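PDB 6T1B: purine nucleoside phosphorylase YlmD from Geobacillus stearothermophilus, which catalyses the phosphorolysis of adenosine, inosine and S-methyl-5'-thioadenosine to the free base and a ribose 1-phosphate, and also deaminates adenosine. Local coordinates for residues S42-L47 and T54-N59; D84-T89 and T102-V107; D125-Y130 and V174-A179; G137-A142 and I268-E273. All blocks are in the same frame, centred on the assembly; numbering follows the deposited sequence. Where two conformers were deposited one is given.

Interaction 1. Residues S42-L47 and T54-N59. With NOS (inosine), chain B.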
loop_
_atom_site.group_PDB
_atom_site.type_symbol
_atom_site.label_atom_id
_atom_site.label_comp_id
_atom_site.label_asym_id
_atom_site.label_seq_id
_atom_site.Cartn_x
_atom_site.Cartn_y
_atom_site.Cartn_z
ATOM N N SER A 42 -13.495 2.560 -13.392
ATOM C CA SER A 42 -12.933 2.341 -14.730
ATOM C C SER A 42 -11.406 2.107 -14.703
ATOM O O SER A 42 -10.881 1.372 -15.538
ATOM C CB SER A 42 -13.199 3.501 -15.682
ATOM O OG SER A 42 -12.626 4.712 -15.229
ATOM N N LEU A 43 -10.675 2.731 -13.770
ATOM C CA LEU A 43 -9.211 2.593 -13.720
ATOM C C LEU A 43 -8.792 1.426 -12.835
ATOM O O LEU A 43 -8.049 1.559 -11.866
ATOM C CB LEU A 43 -8.550 3.892 -13.279
ATOM C CG LEU A 43 -7.067 4.014 -13.591
ATOM C CD1 LEU A 43 -6.803 4.257 -15.055
ATOM C CD2 LEU A 43 -6.429 5.099 -12.748
ATOM N N ASN A 44 -9.279 0.241 -13.197
ATOM C CA ASN A 44 -8.908 -0.957 -12.479
ATOM C C ASN A 44 -7.484 -1.338 -12.832
ATOM O O ASN A 44 -7.178 -1.611 -14.000
ATOM C CB ASN A 44 -9.820 -2.119 -12.798
ATOM C CG ASN A 44 -9.310 -3.379 -12.189
ATOM O OD1 ASN A 44 -8.769 -3.382 -11.078
ATOM N ND2 ASN A 44 -9.424 -4.468 -12.915
ATOM N N MET A 45 -6.625 -1.385 -11.829
ATOM C CA MET A 45 -5.225 -1.745 -12.030
ATOM C C MET A 45 -4.900 -3.205 -11.740
ATOM O O MET A 45 -3.744 -3.625 -11.945
ATOM C CB MET A 45 -4.354 -0.850 -11.154
ATOM C CG MET A 45 -4.590 0.604 -11.398
ATOM S SD MET A 45 -4.247 1.028 -13.138
ATOM C CE MET A 45 -3.677 2.685 -13.044
ATOM N N GLY A 46 -5.858 -3.982 -11.245
ATOM C CA GLY A 46 -5.603 -5.338 -10.811
ATOM C C GLY A 46 -5.787 -6.326 -11.942
ATOM O O GLY A 46 -6.830 -6.354 -12.592
ATOM N N LEU A 47 -4.752 -7.132 -12.184
ATOM C CA LEU A 47 -4.753 -8.178 -13.188
ATOM C C LEU A 47 -5.335 -9.491 -12.690
ATOM O O LEU A 47 -5.504 -10.413 -13.495
ATOM C CB LEU A 47 -3.322 -8.446 -13.676
ATOM C CG LEU A 47 -2.728 -7.290 -14.497
ATOM C CD1 LEU A 47 -1.223 -7.466 -14.613
ATOM C CD2 LEU A 47 -3.397 -7.215 -15.854
ATOM N N THR A 54 -6.707 -6.723 -21.385
ATOM C CA THR A 54 -6.373 -5.597 -22.251
ATOM C C THR A 54 -6.759 -4.278 -21.595
ATOM O O THR A 54 -5.983 -3.314 -21.603
ATOM C CB THR A 54 -7.041 -5.771 -23.608
ATOM O OG1 THR A 54 -6.485 -6.938 -24.236
ATOM C CG2 THR A 54 -6.794 -4.552 -24.485
ATOM N N ASP A 55 -7.948 -4.213 -21.005
ATOM C CA ASP A 55 -8.355 -2.982 -20.330
ATOM C C ASP A 55 -7.392 -2.658 -19.194
ATOM O O ASP A 55 -6.970 -1.508 -19.029
ATOM C CB ASP A 55 -9.791 -3.069 -19.819
ATOM C CG ASP A 55 -10.839 -3.109 -20.941
ATOM O OD1 ASP A 55 -11.967 -3.562 -20.630
ATOM O OD2 ASP A 55 -10.563 -2.696 -22.091
ATOM N N VAL A 56 -7.070 -3.660 -18.362
ATOM C CA VAL A 56 -6.195 -3.419 -17.212
ATOM C C VAL A 56 -4.814 -2.937 -17.663
ATOM O O VAL A 56 -4.260 -1.975 -17.107
ATOM C CB VAL A 56 -6.102 -4.664 -16.310
ATOM C CG1 VAL A 56 -5.134 -4.401 -15.179
ATOM C CG2 VAL A 56 -7.450 -5.041 -15.758
ATOM N N VAL A 57 -4.228 -3.594 -18.664
ATOM C CA VAL A 57 -2.922 -3.146 -19.151
ATOM C C VAL A 57 -3.014 -1.720 -19.680
ATOM O O VAL A 57 -2.118 -0.899 -19.445
ATOM C CB VAL A 57 -2.319 -4.135 -20.157
ATOM C CG1 VAL A 57 -1.055 -3.571 -20.793
ATOM C CG2 VAL A 57 -2.010 -5.434 -19.439
ATOM N N ASN A 58 -4.103 -1.386 -20.381
ATOM C CA ASN A 58 -4.247 -0.015 -20.877
ATOM C C ASN A 58 -4.394 0.978 -19.723
ATOM O O ASN A 58 -3.873 2.103 -19.798
ATOM C CB ASN A 58 -5.408 0.085 -21.864
ATOM C CG ASN A 58 -5.032 -0.445 -23.224
ATOM O OD1 ASN A 58 -3.863 -0.398 -23.617
ATOM N ND2 ASN A 58 -6.022 -0.929 -23.970
ATOM N N ASN A 59 -5.073 0.582 -18.647
ATOM C CA ASN A 59 -5.164 1.420 -17.453
ATOM C C ASN A 59 -3.784 1.659 -16.858
ATOM O O ASN A 59 -3.441 2.792 -16.484
ATOM C CB ASN A 59 -6.069 0.777 -16.399
ATOM C CG ASN A 59 -7.500 0.678 -16.861
ATOM O OD1 ASN A 59 -7.943 1.461 -17.702
ATOM N ND2 ASN A 59 -8.246 -0.256 -16.286
HETATM N N9 NOS B . -5.236 -8.795 -6.758
HETATM C C4 NOS B . -3.991 -8.399 -7.080
HETATM N N3 NOS B . -2.724 -8.295 -6.319
HETATM C C2 NOS B . -1.531 -7.863 -6.991
HETATM N N1 NOS B . -1.539 -7.526 -8.386
HETATM C C6 NOS B . -2.719 -7.605 -9.160
HETATM O O6 NOS B . -2.663 -7.297 -10.320
HETATM C C5 NOS B . -3.986 -8.071 -8.414
HETATM N N7 NOS B . -5.199 -8.211 -8.849
HETATM C C8 NOS B . -5.974 -8.660 -7.865
HETATM C "C5'" NOS B . -4.481 -6.903 -2.970
HETATM O "O5'" NOS B . -5.166 -5.950 -2.162
HETATM C "C4'" NOS B . -5.374 -8.070 -3.307
HETATM O "O4'" NOS B . -5.780 -7.947 -4.688
HETATM C "C1'" NOS B . -5.566 -9.166 -5.369
HETATM C "C2'" NOS B . -4.500 -9.921 -4.582
HETATM O "O2'" NOS B . -4.664 -11.324 -4.744
HETATM C "C3'" NOS B . -4.754 -9.459 -3.147
HETATM O "O3'" NOS B . -5.712 -10.331 -2.524
#
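M45 and V56 bring the two backbones to 5.5 Å between CA atoms, where the irregular loop S42-L47, whose G46 and L47 line the inosine pocket, runs over one side of helix 53-67. L43 is the centre of an inverse gamma turn, and N44 makes an Asx turn: its OD1 accepts from G46 N at 3.0 Å, the donor standing above the carbonyl plane rather than in it. R263 N also donates to this OD1, which ties the turn to an inosine-binding residue.

N59 reaches from the helix toward the loop and gives the cross-segment bond, ND2 to N44 O, 2.9 Å and fairly straight at 163°. The acceptor lies close to the plane of the N59 amide, whose OD1 is taken by E35 N, so both ends of the amide are held. M45 curls back to the helix, resting SD on N59 CB at 3.7 Å and turning CE to N59 O.

V56 fills the angle under the turn. Its CG2 packs against N44 ND2 and G46 O, while CG1, anti to the backbone N (chi1 177°), meets L47 CD2 at 3.4 Å, tighter than usual van der Waals contact. On the ligand side the G46 CA approaches purine N7 to 3.5 Å, and L47 N donates to inosine O6 at 2.8 Å.

Interaction 2. Residues D84-T89 and T102-V107; sequences DIQKVT and TAVPGV
D84 and V107 meet where strand 85-87, an outermost strand of its mixed sheet, faces the loop leading into strand 109-112; no direct hydrogen bond joins the two segments. The van der Waals contacts lie in a row. V107 sets its CB against D84 O at 3.4 Å, and its CG1, anti to the carbonyl carbon, comes 4.0 Å from D84 CB. Further along, Q86, in one of its two conformers, crosses V104, with CB, CG and OE1 all touching V104 CG1. V88 CG1 then meets V104 CG2 at 4.3 Å, a loose apolar contact beside V75 of strand 74-75, which both valines touch.

Water carries the polar part. One molecule accepts from D84 N at 2.9 Å and lies within hydrogen-bonding reach of G106 O; a second sits between that same carbonyl and D84 OD2, which it approaches to 2.7 Å. A third donates to both Q86 OE1, at 2.7 Å, and P105 O, at 2.8 Å, a bridge provisional on that conformer. G106 N is bonded to E78 OE2, a pocket residue.

The chemistry is therefore divided: valines close the buried side, whereas solvent supplies the polar links at the exposed D84 and Q86.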
loop_
_atom_site.group_PDB
_atom_site.type_symbol
_atom_site.label_atom_id
_atom_site.label_comp_id
_atom_site.label_asym_id
_atom_site.label_seq_id
_atom_site.Cartn_x
_atom_site.Cartn_y
_atom_site.Cartn_z
ATOM N N ASP A 84 5.823 -11.324 3.960
ATOM C CA ASP A 84 7.148 -11.419 3.350
ATOM C C ASP A 84 7.393 -10.230 2.414
ATOM O O ASP A 84 6.463 -9.640 1.863
ATOM C CB ASP A 84 7.271 -12.757 2.615
ATOM C CG ASP A 84 7.446 -13.933 3.568
ATOM O OD1 ASP A 84 8.327 -13.862 4.468
ATOM O OD2 ASP A 84 6.718 -14.925 3.422
ATOM N N ILE A 85 8.670 -9.870 2.292
ATOM C CA ILE A 85 9.104 -8.670 1.585
ATOM C C ILE A 85 10.331 -9.042 0.768
ATOM O O ILE A 85 11.173 -9.821 1.225
ATOM C CB ILE A 85 9.476 -7.565 2.591
ATOM C CG1 ILE A 85 8.259 -7.088 3.368
ATOM C CG2 ILE A 85 10.165 -6.407 1.886
ATOM C CD1 ILE A 85 8.608 -6.226 4.569
ATOM N N GLN A 86 10.448 -8.478 -0.434
ATOM C CA GLN A 86 11.577 -8.742 -1.320
ATOM C C GLN A 86 12.253 -7.438 -1.733
ATOM O O GLN A 86 11.570 -6.495 -2.148
ATOM C CB GLN A 86 11.097 -9.447 -2.593
ATOM C CG GLN A 86 12.196 -10.094 -3.403
ATOM C CD GLN A 86 12.481 -11.500 -2.916
ATOM O OE1 GLN A 86 11.733 -12.434 -3.211
ATOM N NE2 GLN A 86 13.536 -11.654 -2.144
ATOM N N LYS A 87 13.571 -7.396 -1.640
ATOM C CA LYS A 87 14.348 -6.319 -2.234
ATOM C C LYS A 87 14.425 -6.551 -3.733
ATOM O O LYS A 87 14.711 -7.671 -4.186
ATOM C CB LYS A 87 15.758 -6.329 -1.663
ATOM C CG LYS A 87 16.671 -5.282 -2.273
ATOM C CD LYS A 87 18.020 -5.276 -1.606
ATOM C CE LYS A 87 18.950 -4.190 -2.167
ATOM N NZ LYS A 87 20.164 -4.009 -1.317
ATOM N N VAL A 88 14.153 -5.504 -4.512
ATOM C CA VAL A 88 14.220 -5.600 -5.965
ATOM C C VAL A 88 15.128 -4.536 -6.552
ATOM O O VAL A 88 15.452 -3.533 -5.910
ATOM C CB VAL A 88 12.820 -5.509 -6.604
ATOM C CG1 VAL A 88 11.976 -6.700 -6.156
ATOM C CG2 VAL A 88 12.134 -4.190 -6.223
ATOM N N THR A 89 15.553 -4.778 -7.798
ATOM C CA THR A 89 16.485 -3.919 -8.509
ATOM C C THR A 89 16.020 -3.765 -9.952
ATOM O O THR A 89 14.981 -4.284 -10.358
ATOM C CB THR A 89 17.903 -4.508 -8.514
ATOM O OG1 THR A 89 17.907 -5.704 -9.320
ATOM C CG2 THR A 89 18.372 -4.821 -7.107
ATOM N N THR A 102 4.133 -13.248 -13.749
ATOM C CA THR A 102 5.546 -12.932 -13.578
ATOM C C THR A 102 5.814 -12.012 -12.393
ATOM O O THR A 102 6.962 -11.612 -12.186
ATOM C CB THR A 102 6.182 -12.325 -14.841
ATOM O OG1 THR A 102 5.668 -11.011 -15.087
ATOM C CG2 THR A 102 5.956 -13.205 -16.044
ATOM N N ALA A 103 4.789 -11.646 -11.630
ATOM C CA ALA A 103 4.999 -10.852 -10.427
ATOM C C ALA A 103 5.929 -11.579 -9.456
ATOM O O ALA A 103 6.024 -12.804 -9.462
ATOM C CB ALA A 103 3.655 -10.612 -9.741
ATOM N N VAL A 104 6.613 -10.818 -8.611
ATOM C CA VAL A 104 7.493 -11.412 -7.609
ATOM C C VAL A 104 6.640 -12.321 -6.736
ATOM O O VAL A 104 5.686 -11.837 -6.111
ATOM C CB VAL A 104 8.168 -10.323 -6.763
ATOM C CG1 VAL A 104 9.035 -10.941 -5.680
ATOM C CG2 VAL A 104 8.952 -9.385 -7.625
ATOM N N PRO A 105 6.944 -13.612 -6.628
ATOM C CA PRO A 105 6.010 -14.518 -5.959
ATOM C C PRO A 105 6.107 -14.483 -4.441
ATOM O O PRO A 105 7.168 -14.268 -3.855
ATOM C CB PRO A 105 6.424 -15.899 -6.489
ATOM C CG PRO A 105 7.851 -15.740 -6.847
ATOM C CD PRO A 105 8.028 -14.338 -7.322
ATOM N N GLY A 106 4.956 -14.691 -3.806
ATOM C CA GLY A 106 4.916 -15.026 -2.396
ATOM C C GLY A 106 5.172 -13.875 -1.448
ATOM O O GLY A 106 5.407 -14.126 -0.259
ATOM N N VAL A 107 5.171 -12.636 -1.923
ATOM C CA VAL A 107 5.472 -11.512 -1.055
ATOM C C VAL A 107 4.385 -10.453 -1.162
ATOM O O VAL A 107 3.669 -10.351 -2.165
ATOM C CB VAL A 107 6.873 -10.894 -1.281
ATOM C CG1 VAL A 107 7.965 -11.940 -1.287
ATOM C CG2 VAL A 107 6.919 -10.086 -2.543
HETATM O O HOH W 1 3.978 -12.270 1.927
HETATM O O HOH W 2 4.239 -14.944 2.384
HETATM O O HOH W 3 9.975 -14.208 -4.176
#

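Interaction 3. Residues D125-Y130 and V174-A179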
loop_
_atom_site.group_PDB
_atom_site.type_symbol
_atom_site.label_atom_id
_atom_site.label_comp_id
_atom_site.label_asym_id
_atom_site.label_seq_id
_atom_site.Cartn_x
_atom_site.Cartn_y
_atom_site.Cartn_z
ATOM N N ASP A 125 -8.928 -1.549 0.054
ATOM C CA ASP A 125 -9.336 -1.520 1.458
ATOM C C ASP A 125 -8.098 -1.749 2.350
ATOM O O ASP A 125 -7.987 -1.155 3.416
ATOM C CB ASP A 125 -10.369 -2.562 1.871
ATOM C CG ASP A 125 -11.804 -2.187 1.528
ATOM O OD1 ASP A 125 -12.619 -3.112 1.627
ATOM O OD2 ASP A 125 -12.140 -1.006 1.215
ATOM N N CYS A 126 -7.182 -2.618 1.938
ATOM C CA CYS A 126 -6.036 -2.957 2.784
ATOM C C CYS A 126 -5.110 -1.754 2.877
ATOM O O CYS A 126 -5.153 -0.847 2.055
ATOM C CB CYS A 126 -5.323 -4.178 2.225
ATOM S SG CYS A 126 -6.320 -5.696 2.322
ATOM N N VAL A 127 -4.257 -1.762 3.886
ATOM C CA VAL A 127 -3.432 -0.597 4.160
ATOM C C VAL A 127 -2.203 -0.536 3.263
ATOM O O VAL A 127 -1.370 -1.456 3.285
ATOM C CB VAL A 127 -2.994 -0.555 5.639
ATOM C CG1 VAL A 127 -2.191 0.709 5.897
ATOM C CG2 VAL A 127 -4.193 -0.649 6.546
ATOM N N PRO A 128 -2.046 0.529 2.460
ATOM C CA PRO A 128 -0.781 0.728 1.733
ATOM C C PRO A 128 0.200 1.475 2.624
ATOM O O PRO A 128 -0.106 2.573 3.120
ATOM C CB PRO A 128 -1.201 1.555 0.509
ATOM C CG PRO A 128 -2.404 2.328 0.947
ATOM C CD PRO A 128 -3.021 1.602 2.151
ATOM N N ILE A 129 1.366 0.897 2.846
ATOM C CA ILE A 129 2.367 1.494 3.726
ATOM C C ILE A 129 3.567 1.861 2.860
ATOM O O ILE A 129 4.223 0.983 2.287
ATOM C CB ILE A 129 2.763 0.563 4.881
ATOM C CG1 ILE A 129 1.561 -0.008 5.620
ATOM C CG2 ILE A 129 3.632 1.366 5.851
ATOM C CD1 ILE A 129 1.943 -0.996 6.682
ATOM N N TYR A 130 3.826 3.163 2.731
ATOM C CA TYR A 130 4.918 3.683 1.933
ATOM C C TYR A 130 6.080 4.035 2.855
ATOM O O TYR A 130 5.883 4.689 3.883
ATOM C CB TYR A 130 4.491 4.977 1.223
ATOM C CG TYR A 130 3.259 4.911 0.319
ATOM C CD1 TYR A 130 1.980 4.804 0.855
ATOM C CD2 TYR A 130 3.378 5.033 -1.064
ATOM C CE1 TYR A 130 0.853 4.779 0.034
ATOM C CE2 TYR A 130 2.276 5.010 -1.878
ATOM C CZ TYR A 130 1.008 4.874 -1.325
ATOM O OH TYR A 130 -0.122 4.887 -2.130
ATOM N N VAL A 174 7.417 7.284 6.945
ATOM C CA VAL A 174 6.345 6.398 6.509
ATOM C C VAL A 174 5.102 7.212 6.201
ATOM O O VAL A 174 4.766 8.139 6.946
ATOM C CB VAL A 174 6.016 5.335 7.583
ATOM C CG1 VAL A 174 4.765 4.595 7.183
ATOM C CG2 VAL A 174 7.211 4.399 7.791
ATOM N N ALA A 175 4.404 6.859 5.127
ATOM C CA ALA A 175 3.057 7.359 4.900
ATOM C C ALA A 175 2.136 6.149 4.874
ATOM O O ALA A 175 2.405 5.173 4.168
ATOM C CB ALA A 175 2.951 8.129 3.595
ATOM N N ILE A 176 1.072 6.196 5.669
ATOM C CA ILE A 176 0.032 5.174 5.667
ATOM C C ILE A 176 -1.103 5.752 4.842
ATOM O O ILE A 176 -1.622 6.828 5.174
ATOM C CB ILE A 176 -0.387 4.831 7.098
ATOM C CG1 ILE A 176 0.751 4.088 7.797
ATOM C CG2 ILE A 176 -1.663 4.012 7.121
ATOM C CD1 ILE A 176 0.590 3.989 9.282
ATOM N N GLY A 177 -1.434 5.099 3.741
ATOM C CA GLY A 177 -2.339 5.662 2.766
ATOM C C GLY A 177 -3.792 5.314 2.997
ATOM O O GLY A 177 -4.151 4.679 4.000
ATOM N N PRO A 178 -4.648 5.747 2.075
ATOM C CA PRO A 178 -6.087 5.459 2.164
ATOM C C PRO A 178 -6.363 3.968 2.281
ATOM O O PRO A 178 -5.778 3.155 1.563
ATOM C CB PRO A 178 -6.634 6.033 0.857
ATOM C CG PRO A 178 -5.683 7.138 0.515
ATOM C CD PRO A 178 -4.330 6.601 0.915
ATOM N N ALA A 179 -7.303 3.632 3.155
ATOM C CA ALA A 179 -7.620 2.252 3.489
ATOM C C ALA A 179 -8.962 2.258 4.185
ATOM O O ALA A 179 -9.528 3.314 4.473
ATOM C CB ALA A 179 -6.537 1.637 4.373
HETATM O O HOH W 4 -6.737 0.474 0.365
#
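P128 O accepts from G177 N at 2.9 Å, almost straight at 172°, and Y130 exchanges two backbone bonds of the same length with A175, as the hydrogen-bonded pair of an antiparallel ladder. I129 and I176 form the neighbouring non-hydrogen-bonded pair. Past the strand ends a water accepts from D125 N and donates to C126 O, at 2.7 Å, and to P178 O, carrying the link on where the ladder has stopped.

Strands 127-133 and 173-176 are neighbours in a mixed sheet, and the first begins directly after C126, whose SG binds the catalytic zinc together with H81 and H143. D125, just before it, is held by S253, T244 and R255.

Around the polar core, A179 CB presses on D125 O at 3.3 Å, and P128 lays its CD against P178 O. On the face bearing I129 and I176, V127 CG1, anti to the backbone N (chi1 -177°), touches I176 CG2 at 3.6 Å, while I129 CG2 meets V174 CG1; helix 219-229 packs against all four residues. On the Y130 face, A175 O lies in the ring plane at its edge, 3.4 Å from CD1, and Y130 OH reaches G27 O.

Interaction 4. Residues G137-A142 and I268-E273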
loop_
_atom_site.group_PDB
_atom_site.type_symbol
_atom_site.label_atom_id
_atom_site.label_comp_id
_atom_site.label_asym_id
_atom_site.label_seq_id
_atom_site.Cartn_x
_atom_site.Cartn_y
_atom_site.Cartn_z
ATOM N N GLY A 137 18.356 6.861 -0.240
ATOM C CA GLY A 137 17.776 6.493 -1.514
ATOM C C GLY A 137 16.980 5.206 -1.491
ATOM O O GLY A 137 16.836 4.561 -2.530
ATOM N N LEU A 138 16.375 4.846 -0.355
ATOM C CA LEU A 138 15.529 3.668 -0.240
ATOM C C LEU A 138 14.073 4.081 -0.316
ATOM O O LEU A 138 13.670 5.090 0.290
ATOM C CB LEU A 138 15.732 2.956 1.100
ATOM C CG LEU A 138 16.887 1.969 1.154
ATOM C CD1 LEU A 138 17.368 1.726 2.565
ATOM C CD2 LEU A 138 16.423 0.667 0.500
ATOM N N VAL A 139 13.295 3.299 -1.050
ATOM C CA VAL A 139 11.847 3.413 -1.009
ATOM C C VAL A 139 11.300 2.008 -0.807
ATOM O O VAL A 139 11.895 1.020 -1.270
ATOM C CB VAL A 139 11.239 4.067 -2.274
ATOM C CG1 VAL A 139 11.685 5.515 -2.402
ATOM C CG2 VAL A 139 11.561 3.253 -3.543
ATOM N N GLY A 140 10.132 1.922 -0.173
ATOM C CA GLY A 140 9.488 0.642 0.034
ATOM C C GLY A 140 7.989 0.802 0.014
ATOM O O GLY A 140 7.457 1.902 0.233
ATOM N N LEU A 141 7.313 -0.323 -0.206
ATOM C CA LEU A 141 5.861 -0.309 -0.235
ATOM C C LEU A 141 5.373 -1.669 0.223
ATOM O O LEU A 141 5.816 -2.713 -0.285
ATOM C CB LEU A 141 5.371 -0.007 -1.662
ATOM C CG LEU A 141 3.869 0.082 -1.898
ATOM C CD1 LEU A 141 3.178 1.071 -0.997
ATOM C CD2 LEU A 141 3.647 0.432 -3.381
ATOM N N ALA A 142 4.430 -1.669 1.158
ATOM C CA ALA A 142 3.868 -2.894 1.706
ATOM C C ALA A 142 2.352 -2.856 1.712
ATOM O O ALA A 142 1.742 -1.792 1.847
ATOM C CB ALA A 142 4.382 -3.144 3.135
ATOM N N ILE A 268 5.527 3.745 -5.609
ATOM C CA ILE A 268 6.623 4.613 -5.182
ATOM C C ILE A 268 7.882 4.254 -5.961
ATOM O O ILE A 268 8.209 3.076 -6.156
ATOM C CB ILE A 268 6.831 4.548 -3.654
ATOM C CG1 ILE A 268 7.862 5.578 -3.179
ATOM C CG2 ILE A 268 7.260 3.144 -3.191
ATOM C CD1 ILE A 268 7.883 5.772 -1.657
ATOM N N GLY A 269 8.623 5.283 -6.357
ATOM C CA GLY A 269 9.877 5.105 -7.068
ATOM C C GLY A 269 10.600 6.430 -7.157
ATOM O O GLY A 269 10.036 7.479 -6.828
ATOM N N ARG A 270 11.844 6.374 -7.596
ATOM C CA ARG A 270 12.636 7.571 -7.829
ATOM C C ARG A 270 13.008 7.649 -9.294
ATOM O O ARG A 270 13.330 6.637 -9.913
ATOM C CB ARG A 270 13.873 7.567 -6.943
ATOM C CG ARG A 270 13.501 7.721 -5.488
ATOM C CD ARG A 270 14.695 7.889 -4.584
ATOM N NE ARG A 270 15.607 6.754 -4.651
ATOM C CZ ARG A 270 16.804 6.782 -5.231
ATOM N NH1 ARG A 270 17.244 7.898 -5.803
ATOM N NH2 ARG A 270 17.577 5.704 -5.231
ATOM N N ARG A 271 12.954 8.861 -9.839
ATOM C CA ARG A 271 13.285 9.054 -11.240
ATOM C C ARG A 271 14.789 8.971 -11.455
ATOM O O ARG A 271 15.578 9.460 -10.644
ATOM C CB ARG A 271 12.799 10.422 -11.704
ATOM C CG ARG A 271 11.314 10.620 -11.603
ATOM C CD ARG A 271 10.893 11.900 -12.348
ATOM N NE ARG A 271 9.471 12.128 -12.149
ATOM C CZ ARG A 271 8.509 11.486 -12.812
ATOM N NH1 ARG A 271 8.825 10.607 -13.748
ATOM N NH2 ARG A 271 7.236 11.752 -12.556
ATOM N N GLU A 272 15.169 8.379 -12.589
ATOM C CA GLU A 272 16.543 8.316 -13.067
ATOM C C GLU A 272 16.762 9.500 -14.003
ATOM O O GLU A 272 16.023 9.659 -14.983
ATOM C CB GLU A 272 16.696 7.012 -13.844
ATOM C CG GLU A 272 17.989 6.267 -13.648
ATOM C CD GLU A 272 17.906 4.858 -14.207
ATOM O OE1 GLU A 272 16.901 4.546 -14.890
ATOM O OE2 GLU A 272 18.831 4.057 -13.955
ATOM N N GLU A 273 17.768 10.323 -13.710
ATOM C CA GLU A 273 18.049 11.505 -14.528
ATOM C C GLU A 273 18.757 11.128 -15.842
ATOM O O GLU A 273 18.488 11.699 -16.901
ATOM C CB GLU A 273 18.919 12.522 -13.774
ATOM C CG GLU A 273 18.459 12.891 -12.357
ATOM C CD GLU A 273 16.971 13.198 -12.257
ATOM O OE1 GLU A 273 16.403 13.004 -11.161
ATOM O OE2 GLU A 273 16.373 13.621 -13.264
HETATM O O HOH W 5 14.841 3.951 -4.592
#
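Two sheets pack against each other here: V139 belongs to strand 138-144 of one and I268 to the end of strand 264-269 of the other, the touching parts running 163° apart. The two side chains lie alongside each other, pointing opposite ways, with V139 CB 3.8 Å from I268 CG1 and about as far from CD1. I268 CG1 is anti to the backbone N (chi1 -173°), while its CG2 takes the crowded position between N and carbonyl carbon and meets G140 O at 3.6 Å and L141 CB at 4.0 Å. L119 of strand 118-123 touches both V139 and I268.

At the end of the interface R270 reaches over to G137, which with L138 forms a G1 beta bulge opposite A133. G137 CA lies over one face of the guanidinium, offset toward its rim, and G137 O takes two weak bonds, from NH2 at 3.0 Å and from NE at 3.3 Å. A bend at chi3 (-60°) turns NE toward this carbonyl. A water accepts from R270 NE at 2.9 Å and lies close to G137 O as well.

Hydrocarbon packing thus joins the sheets inside, while at the partly exposed end a cationic group meets a carbonyl through bent, weak bonds supplemented by solvent.

Along the chain, interaction 1 closes before interaction 2 opens, and both precede interactions 3 and 4, whose segments alternate. Interactions 2, 3 and 4 share one mixed sheet, through strands 85-87, 127-133 with 173-176, and 138-144; interaction 4 adds strand 264-269 of the second sheet. Interactions 3 and 4 touch, with a probable bond from A142 N to I129 O and L141 CD1 packing on Y130, although their centres are 16 Å apart. Interaction 1 stands off at the inosine end, its centre 21 Å from that of interaction 3. Base recognition at L47 and zinc binding at C126 come from separate parts of the fold, and the catalytic zinc lies beside the inosine.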